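Local coordinates for uncharacterized protein (Trypanosoma brucei, PDB 2Q0X), which is of unknown function but adopts the alpha/beta-hydrolase fold and is named as a component of the paraflagellar rod, at residues 28-33 and 69-74; 207-212 and 245-250; 228-233 and 285-290. One frame throughout, in Å; residues are numbered along the deposited sequence.

In the fold
Contact 1 and contact 3 both reach the mixed eight-stranded sheet, their centres about 21 Å apart. Contact 1 joins strands 26-33 and 69-73 near one border of the sheet; contact 3 lays helix 280-299 on strand 227-232, next to the border strand 260-264. Contact 2 pairs helices 200-209 and 241-254 on the other side of the chain's centre from contact 1, about 34 Å away between centres. Along the chain contact 1 closes first, whereas contacts 2 and 3 interleave: strand 227-232 is followed, after a loop, by helix 241-254, and the nearest atoms of the two contacts are about 5 Å apart. Together they sample the sheet and its helical layers, as expected of an alpha/beta hydrolase.

Contact 1: 28-33 and 69-74; sequences IPVFMM and AFVQVE
Ile28 lays its CG2 methyl against CG2 of Val73, the two side chains crossing obliquely at 3.3 Å, tighter than usual for methyl groups. The same face carries Val30, whose CG1, anti to the backbone N (chi1 -177°), reaches diagonally to CG1 of Val71 at 3.5 Å. Beta-branched residues suit this face: short and broad, they fill the space over neighbouring strands, and Val71 continues onto Cys40 and Leu42 of strand 40-44.

Beneath these methyls the strands run antiparallel. Phe31 and Gln72 form one hydrogen-bonded pair, with Phe31 N to Gln72 O at 2.9 Å and a return bond from Gln72 N to Phe31 O; Met33 and Phe70 form the next, equally reciprocal. Val30 with Val73 and Met32 with Val71 are the non-hydrogen-bonded pairs between and beside them.

The other face mixes aromatic, sulphur and amide groups. The Gln72 side chain lies alongside Phe31, pointing the same way, its NE2 at the ring edge 3.9 Å from CD1, with amide and ring planes 76° apart. A water knits this side together: it donates to Phe31 O and Phe70 O, each at 2.7 Å, and accepts from Gln72 NE2 at 3.0 Å. Since Gln72 OE1 takes a hydrogen bond from Leu52 N, both ends of the amide are held, which should fix its rotation. Met33 brings its SD to the edge of the Phe70 ring, 4.4 Å from CD1; Phe57 and Leu60 of helix 57-64 cover that ring further. Phe31 packs on Leu17 of the second subunit. Antiparallel pairing here, beside the parallel strands that follow, is characteristic of the N-terminal edge of the alpha/beta-hydrolase sheet.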
loop_
_atom_site.group_PDB
_atom_site.type_symbol
_atom_site.label_atom_id
_atom_site.label_comp_id
_atom_site.label_asym_id
_atom_site.label_seq_id
_atom_site.Cartn_x
_atom_site.Cartn_y
_atom_site.Cartn_z
ATOM N N ILE A 28 -2.781 -3.839 8.246
ATOM C CA ILE A 28 -1.670 -4.273 7.421
ATOM C C ILE A 28 -2.079 -5.548 6.675
ATOM O O ILE A 28 -2.365 -6.571 7.306
ATOM C CB ILE A 28 -0.421 -4.551 8.287
ATOM C CG1 ILE A 28 -0.061 -3.310 9.125
ATOM C CG2 ILE A 28 0.733 -4.963 7.417
ATOM C CD1 ILE A 28 0.894 -3.602 10.261
ATOM N N PRO A 29 -2.151 -5.477 5.338
ATOM C CA PRO A 29 -2.388 -6.652 4.525
ATOM C C PRO A 29 -1.216 -7.608 4.419
ATOM O O PRO A 29 -0.053 -7.199 4.279
ATOM C CB PRO A 29 -2.681 -6.080 3.132
ATOM C CG PRO A 29 -2.920 -4.676 3.320
ATOM C CD PRO A 29 -2.102 -4.268 4.506
ATOM N N VAL A 30 -1.566 -8.876 4.446
ATOM C CA VAL A 30 -0.632 -9.969 4.374
ATOM C C VAL A 30 -1.198 -10.958 3.363
ATOM O O VAL A 30 -2.340 -11.392 3.486
ATOM C CB VAL A 30 -0.460 -10.688 5.756
ATOM C CG1 VAL A 30 0.575 -11.781 5.641
ATOM C CG2 VAL A 30 -0.103 -9.690 6.890
ATOM N N PHE A 31 -0.398 -11.297 2.371
ATOM C CA PHE A 31 -0.775 -12.277 1.359
ATOM C C PHE A 31 0.090 -13.528 1.521
ATOM O O PHE A 31 1.300 -13.460 1.357
ATOM C CB PHE A 31 -0.572 -11.697 -0.044
ATOM C CG PHE A 31 -1.067 -12.584 -1.139
ATOM C CD1 PHE A 31 -0.190 -13.165 -2.025
ATOM C CD2 PHE A 31 -2.438 -12.816 -1.296
ATOM C CE1 PHE A 31 -0.665 -13.985 -3.045
ATOM C CE2 PHE A 31 -2.905 -13.631 -2.289
ATOM C CZ PHE A 31 -2.020 -14.213 -3.170
ATOM N N MET A 32 -0.552 -14.658 1.822
ATOM C CA MET A 32 0.128 -15.943 2.002
ATOM C C MET A 32 -0.127 -16.893 0.813
ATOM O O MET A 32 -1.251 -17.015 0.346
ATOM C CB MET A 32 -0.386 -16.624 3.258
ATOM C CG MET A 32 -0.571 -15.690 4.456
ATOM S SD MET A 32 -1.113 -16.573 5.923
ATOM C CE MET A 32 -2.750 -17.088 5.482
ATOM N N MET A 33 0.922 -17.588 0.372
ATOM C CA MET A 33 0.813 -18.594 -0.693
ATOM C C MET A 33 1.378 -19.914 -0.201
ATOM O O MET A 33 2.435 -19.934 0.441
ATOM C CB MET A 33 1.582 -18.166 -1.943
ATOM C CG MET A 33 1.084 -16.888 -2.527
ATOM S SD MET A 33 2.195 -16.222 -3.747
ATOM C CE MET A 33 1.903 -17.350 -5.069
ATOM N N ALA A 69 6.228 -22.031 2.456
ATOM C CA ALA A 69 5.203 -21.083 2.076
ATOM C C ALA A 69 5.902 -19.772 1.707
ATOM O O ALA A 69 7.069 -19.592 2.018
ATOM C CB ALA A 69 4.195 -20.872 3.206
ATOM N N PHE A 70 5.196 -18.897 1.001
ATOM C CA PHE A 70 5.704 -17.588 0.617
ATOM C C PHE A 70 4.697 -16.548 1.107
ATOM O O PHE A 70 3.536 -16.583 0.721
ATOM C CB PHE A 70 5.922 -17.480 -0.907
ATOM C CG PHE A 70 6.730 -16.265 -1.318
ATOM C CD1 PHE A 70 6.139 -15.212 -2.017
ATOM C CD2 PHE A 70 8.070 -16.159 -0.976
ATOM C CE1 PHE A 70 6.861 -14.089 -2.385
ATOM C CE2 PHE A 70 8.796 -15.030 -1.329
ATOM C CZ PHE A 70 8.175 -13.981 -2.034
ATOM N N VAL A 71 5.149 -15.673 2.011
ATOM C CA VAL A 71 4.300 -14.669 2.625
ATOM C C VAL A 71 4.879 -13.291 2.346
ATOM O O VAL A 71 6.090 -13.111 2.427
ATOM C CB VAL A 71 4.194 -14.848 4.153
ATOM C CG1 VAL A 71 3.306 -13.752 4.770
ATOM C CG2 VAL A 71 3.655 -16.255 4.513
ATOM N N GLN A 72 3.980 -12.344 2.036
ATOM C CA GLN A 72 4.311 -10.961 1.695
ATOM C C GLN A 72 3.498 -10.001 2.526
ATOM O O GLN A 72 2.303 -10.184 2.685
ATOM C CB GLN A 72 3.982 -10.708 0.235
ATOM C CG GLN A 72 4.826 -11.494 -0.708
ATOM C CD GLN A 72 4.368 -11.332 -2.146
ATOM O OE1 GLN A 72 4.670 -10.327 -2.797
ATOM N NE2 GLN A 72 3.612 -12.312 -2.639
ATOM N N VAL A 73 4.155 -8.976 3.047
ATOM C CA VAL A 73 3.496 -7.935 3.833
ATOM C C VAL A 73 3.945 -6.623 3.235
ATOM O O VAL A 73 5.097 -6.486 2.811
ATOM C CB VAL A 73 3.858 -8.014 5.368
ATOM C CG1 VAL A 73 5.343 -7.791 5.628
ATOM C CG2 VAL A 73 3.019 -7.028 6.222
ATOM N N GLU A 74 3.045 -5.649 3.199
ATOM C CA GLU A 74 3.451 -4.294 2.845
ATOM C C GLU A 74 3.845 -3.525 4.090
ATOM O O GLU A 74 3.063 -3.414 5.024
ATOM C CB GLU A 74 2.353 -3.583 2.052
ATOM C CG GLU A 74 2.316 -4.058 0.607
ATOM C CD GLU A 74 1.112 -3.531 -0.182
ATOM O OE1 GLU A 74 1.167 -3.634 -1.449
ATOM O OE2 GLU A 74 0.134 -3.034 0.475
HETATM O O HOH W 1 2.766 -14.411 -0.678
#

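Contact 2: 207-212 and 245-250; sequences PCIRKE and GTVLEG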
loop_
_atom_site.group_PDB
_atom_site.type_symbol
_atom_site.label_atom_id
_atom_site.label_comp_id
_atom_site.label_asym_id
_atom_site.label_seq_id
_atom_site.Cartn_x
_atom_site.Cartn_y
_atom_site.Cartn_z
ATOM N N PRO A 207 30.805 -0.014 5.206
ATOM C CA PRO A 207 31.734 -0.416 6.275
ATOM C C PRO A 207 32.775 -1.463 5.882
ATOM O O PRO A 207 33.878 -1.434 6.407
ATOM C CB PRO A 207 30.806 -0.944 7.375
ATOM C CG PRO A 207 29.487 -1.206 6.691
ATOM C CD PRO A 207 29.401 -0.295 5.554
ATOM N N CYS A 208 32.438 -2.376 4.970
ATOM C CA CYS A 208 33.402 -3.391 4.543
ATOM C C CYS A 208 34.522 -2.775 3.711
ATOM O O CYS A 208 35.678 -3.041 3.955
ATOM C CB CYS A 208 32.740 -4.508 3.735
ATOM S SG CYS A 208 31.939 -5.789 4.693
ATOM N N ILE A 209 34.165 -1.967 2.711
ATOM C CA ILE A 209 35.172 -1.273 1.879
ATOM C C ILE A 209 36.039 -0.311 2.718
ATOM O O ILE A 209 37.240 -0.148 2.451
ATOM C CB ILE A 209 34.507 -0.478 0.712
ATOM C CG1 ILE A 209 33.650 -1.391 -0.197
ATOM C CG2 ILE A 209 35.559 0.288 -0.126
ATOM C CD1 ILE A 209 34.374 -2.607 -0.750
ATOM N N ARG A 210 35.435 0.321 3.723
ATOM C CA ARG A 210 36.148 1.264 4.595
ATOM C C ARG A 210 36.719 0.651 5.900
ATOM O O ARG A 210 37.174 1.388 6.781
ATOM C CB ARG A 210 35.227 2.423 4.950
ATOM C CG ARG A 210 35.124 3.449 3.857
ATOM C CD ARG A 210 33.866 4.256 4.009
ATOM N NE ARG A 210 33.831 5.350 3.046
ATOM C CZ ARG A 210 32.730 5.888 2.530
ATOM N NH1 ARG A 210 31.531 5.442 2.874
ATOM N NH2 ARG A 210 32.842 6.885 1.653
ATOM N N LYS A 211 36.672 -0.676 6.018
ATOM C CA LYS A 211 37.175 -1.409 7.187
ATOM C C LYS A 211 36.638 -0.879 8.523
ATOM O O LYS A 211 37.344 -0.904 9.546
ATOM C CB LYS A 211 38.714 -1.457 7.168
ATOM C CG LYS A 211 39.301 -2.571 6.256
ATOM C CD LYS A 211 39.984 -2.080 4.963
ATOM C CE LYS A 211 41.470 -1.824 5.138
ATOM N NZ LYS A 211 42.301 -2.157 3.924
ATOM N N GLU A 212 35.395 -0.403 8.507
ATOM C CA GLU A 212 34.726 0.090 9.708
ATOM C C GLU A 212 34.050 -1.081 10.388
ATOM O O GLU A 212 32.841 -1.243 10.315
ATOM C CB GLU A 212 33.688 1.156 9.368
ATOM C CG GLU A 212 34.275 2.464 8.886
ATOM C CD GLU A 212 33.313 3.268 8.007
ATOM O OE1 GLU A 212 32.198 2.774 7.683
ATOM O OE2 GLU A 212 33.687 4.402 7.624
ATOM N N GLY A 245 36.721 -9.052 -2.495
ATOM C CA GLY A 245 37.423 -9.817 -1.472
ATOM C C GLY A 245 37.300 -9.244 -0.070
ATOM O O GLY A 245 37.108 -9.991 0.882
ATOM N N THR A 246 37.427 -7.923 0.052
ATOM C CA THR A 246 37.321 -7.243 1.352
ATOM C C THR A 246 35.903 -7.334 1.900
ATOM O O THR A 246 35.709 -7.463 3.120
ATOM C CB THR A 246 37.719 -5.743 1.255
ATOM O OG1 THR A 246 39.083 -5.629 0.832
ATOM C CG2 THR A 246 37.563 -5.039 2.587
ATOM N N VAL A 247 34.914 -7.245 1.008
ATOM C CA VAL A 247 33.517 -7.398 1.398
ATOM C C VAL A 247 33.236 -8.835 1.871
ATOM O O VAL A 247 32.610 -9.039 2.917
ATOM C CB VAL A 247 32.549 -6.974 0.261
ATOM C CG1 VAL A 247 31.133 -7.401 0.575
ATOM C CG2 VAL A 247 32.643 -5.433 0.006
ATOM N N LEU A 248 33.717 -9.821 1.117
ATOM C CA LEU A 248 33.565 -11.225 1.506
ATOM C C LEU A 248 34.233 -11.500 2.873
ATOM O O LEU A 248 33.650 -12.127 3.756
ATOM C CB LEU A 248 34.156 -12.142 0.430
ATOM C CG LEU A 248 33.971 -13.649 0.639
ATOM C CD1 LEU A 248 32.495 -14.012 0.769
ATOM C CD2 LEU A 248 34.642 -14.439 -0.509
ATOM N N GLU A 249 35.456 -11.004 3.029
ATOM C CA GLU A 249 36.184 -11.107 4.283
ATOM C C GLU A 249 35.470 -10.445 5.469
ATOM O O GLU A 249 35.397 -11.025 6.564
ATOM C CB GLU A 249 37.581 -10.505 4.110
ATOM C CG GLU A 249 38.449 -10.641 5.331
ATOM C CD GLU A 249 39.805 -10.019 5.154
ATOM O OE1 GLU A 249 40.390 -10.146 4.054
ATOM O OE2 GLU A 249 40.296 -9.429 6.139
ATOM N N GLY A 250 34.953 -9.236 5.261
ATOM C CA GLY A 250 34.253 -8.504 6.314
ATOM C C GLY A 250 32.985 -9.182 6.774
ATOM O O GLY A 250 32.697 -9.251 7.976
#
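Cys208 faces Val247 where the end of helix 200-209 packs against helix 241-254, a helix-helix contact in the alpha/beta-hydrolase fold. Their CA atoms are 5.1 Å apart, a close approach for two helices, and the small side chain of Cys208 suits it.

Apolar packing carries most of the contact. Val247 offers its CG2 branch to two partners. CB of Cys208 touches it at 3.8 Å, and CD1 of Ile209 presses on it at 3.4 Å, a tight methyl pair. The CB of Ile209 points away from helix 241-254, but CG1 stands beside the backbone N (chi1 -58°) and CD1 bends back to Val247. SG of Cys208 lies 3.9 Å from CA of Gly250, where the glycine leaves room for the sulphur: a CB at this position would collide with it. Leu216 of helix 213-218 and Val251 also pack on this cysteine.

Backbone hydrogen bonds shape the end of helix 200-209. Lys211, with positive phi (51°), is the C-prime residue of a Schellman motif: Glu212 N binds Pro207 O at 2.8 Å, while Lys211 N makes a weak bond to Cys208 O. The reversal turns the chain towards helix 213-218.

The remaining contact is between a methyl and a carbonyl. Thr246 sends its hydroxyl OG1 back to Glu242 O in its own helix, whereas CG2, anti to the backbone N, meets Cys208 O at 3.1 Å.

Contact 3: 228-233 and 285-290; sequences LLMLAH and AAILQF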
loop_
_atom_site.group_PDB
_atom_site.type_symbol
_atom_site.label_atom_id
_atom_site.label_comp_id
_atom_site.label_asym_id
_atom_site.label_seq_id
_atom_site.Cartn_x
_atom_site.Cartn_y
_atom_site.Cartn_z
ATOM N N LEU A 228 22.113 -15.180 3.399
ATOM C CA LEU A 228 22.412 -14.985 1.984
ATOM C C LEU A 228 22.330 -13.495 1.728
ATOM O O LEU A 228 21.306 -12.882 1.954
ATOM C CB LEU A 228 21.421 -15.750 1.094
ATOM C CG LEU A 228 21.481 -15.555 -0.440
ATOM C CD1 LEU A 228 22.829 -16.021 -1.018
ATOM C CD2 LEU A 228 20.292 -16.276 -1.164
ATOM N N LEU A 229 23.445 -12.920 1.305
ATOM C CA LEU A 229 23.495 -11.558 0.784
ATOM C C LEU A 229 23.455 -11.602 -0.740
ATOM O O LEU A 229 24.281 -12.266 -1.379
ATOM C CB LEU A 229 24.785 -10.850 1.244
ATOM C CG LEU A 229 24.858 -10.476 2.728
ATOM C CD1 LEU A 229 26.107 -9.666 2.944
ATOM C CD2 LEU A 229 23.612 -9.689 3.175
ATOM N N MET A 230 22.479 -10.895 -1.305
ATOM C CA MET A 230 22.292 -10.821 -2.744
ATOM C C MET A 230 22.609 -9.412 -3.183
ATOM O O MET A 230 21.874 -8.491 -2.895
ATOM C CB MET A 230 20.862 -11.190 -3.120
ATOM C CG MET A 230 20.433 -12.561 -2.620
ATOM S SD MET A 230 18.689 -12.859 -2.937
ATOM C CE MET A 230 18.729 -13.159 -4.710
ATOM N N LEU A 231 23.730 -9.266 -3.876
ATOM C CA LEU A 231 24.245 -7.967 -4.270
ATOM C C LEU A 231 24.116 -7.750 -5.790
ATOM O O LEU A 231 24.388 -8.653 -6.581
ATOM C CB LEU A 231 25.701 -7.836 -3.823
ATOM C CG LEU A 231 25.915 -7.999 -2.319
ATOM C CD1 LEU A 231 27.372 -8.042 -1.948
ATOM C CD2 LEU A 231 25.174 -6.863 -1.577
ATOM N N ALA A 232 23.663 -6.549 -6.146
ATOM C CA ALA A 232 23.584 -6.081 -7.515
ATOM C C ALA A 232 24.151 -4.665 -7.583
ATOM O O ALA A 232 24.286 -4.000 -6.568
ATOM C CB ALA A 232 22.140 -6.086 -7.985
ATOM N N HIS A 233 24.484 -4.215 -8.789
ATOM C CA HIS A 233 24.926 -2.835 -9.017
ATOM C C HIS A 233 24.690 -2.462 -10.466
ATOM O O HIS A 233 24.631 -3.345 -11.314
ATOM C CB HIS A 233 26.413 -2.700 -8.672
ATOM C CG HIS A 233 27.308 -3.608 -9.464
ATOM N ND1 HIS A 233 27.821 -3.264 -10.703
ATOM C CD2 HIS A 233 27.803 -4.840 -9.183
ATOM C CE1 HIS A 233 28.577 -4.249 -11.155
ATOM N NE2 HIS A 233 28.591 -5.214 -10.250
ATOM N N ALA A 285 17.113 -19.381 -8.333
ATOM C CA ALA A 285 18.081 -20.446 -8.150
ATOM C C ALA A 285 18.949 -20.251 -6.896
ATOM O O ALA A 285 19.178 -21.198 -6.167
ATOM C CB ALA A 285 18.950 -20.582 -9.387
ATOM N N ALA A 286 19.416 -19.029 -6.654
ATOM C CA ALA A 286 20.245 -18.725 -5.483
ATOM C C ALA A 286 19.455 -18.879 -4.162
ATOM O O ALA A 286 19.972 -19.397 -3.169
ATOM C CB ALA A 286 20.831 -17.299 -5.594
ATOM N N ILE A 287 18.201 -18.448 -4.164
ATOM C CA ILE A 287 17.363 -18.562 -2.973
ATOM C C ILE A 287 17.068 -20.030 -2.666
ATOM O O ILE A 287 17.197 -20.451 -1.532
ATOM C CB ILE A 287 16.054 -17.747 -3.110
ATOM C CG1 ILE A 287 16.375 -16.260 -3.049
ATOM C CG2 ILE A 287 15.044 -18.093 -2.004
ATOM C CD1 ILE A 287 15.230 -15.363 -3.488
ATOM N N LEU A 288 16.678 -20.792 -3.681
ATOM C CA LEU A 288 16.365 -22.218 -3.521
ATOM C C LEU A 288 17.575 -23.033 -3.048
ATOM O O LEU A 288 17.437 -23.876 -2.170
ATOM C CB LEU A 288 15.854 -22.808 -4.837
ATOM C CG LEU A 288 14.373 -22.604 -5.184
ATOM C CD1 LEU A 288 14.111 -23.147 -6.581
ATOM C CD2 LEU A 288 13.482 -23.296 -4.164
ATOM N N GLN A 289 18.731 -22.788 -3.664
ATOM C CA GLN A 289 19.976 -23.500 -3.353
ATOM C C GLN A 289 20.460 -23.157 -1.943
ATOM O O GLN A 289 20.919 -24.012 -1.216
ATOM C CB GLN A 289 21.054 -23.156 -4.391
ATOM C CG GLN A 289 22.400 -23.902 -4.217
ATOM C CD GLN A 289 22.388 -25.323 -4.786
ATOM O OE1 GLN A 289 21.328 -25.911 -5.044
ATOM N NE2 GLN A 289 23.586 -25.885 -4.989
ATOM N N PHE A 290 20.339 -21.896 -1.561
ATOM C CA PHE A 290 20.643 -21.466 -0.201
ATOM C C PHE A 290 19.762 -22.186 0.828
ATOM O O PHE A 290 20.246 -22.739 1.797
ATOM C CB PHE A 290 20.443 -19.948 -0.086
ATOM C CG PHE A 290 20.469 -19.440 1.325
ATOM C CD1 PHE A 290 19.322 -18.958 1.923
ATOM C CD2 PHE A 290 21.641 -19.451 2.054
ATOM C CE1 PHE A 290 19.348 -18.486 3.245
ATOM C CE2 PHE A 290 21.656 -18.990 3.370
ATOM C CZ PHE A 290 20.499 -18.502 3.945
#
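Strand 228-232 and helix 285-290 run nearly antiparallel, 169° between their directions, with axes 10.2 Å apart at closest approach. That spacing leaves room for one layer of side chains, and the nearest CA pair is Leu228 with Phe290, 7.1 Å.

Leu228 makes the largest share of the contact. Its CB sits over the centre of the Phe290 ring, 3.7 Å from the centroid and only 6° off the normal, a CH-pi contact in which the flat ring offers a broad surface to an aliphatic carbon. With CG anti to its backbone N (chi1 169°), Phe290 carries its ring out toward the strand, while Leu228 extends the other way, toward the helix. There CD2 of Leu228 lies 3.8 Å from Phe290 CB and 3.7 Å from Ala286 O; an alanine adds only a CB here, which suits the close packing.

Met230, two residues along the same face, crosses Ile287 at about a right angle, SD to CG1 at 4.1 Å. The Met230 side chain also touches Ile139 and His141 of strand 135-143, while Ile139 packs on Phe290 as well. A C-terminal helix laid antiparallel over parallel strands, here 135-143 and 227-232 toward one border of the sheet, is characteristic of the alpha/beta-hydrolase fold.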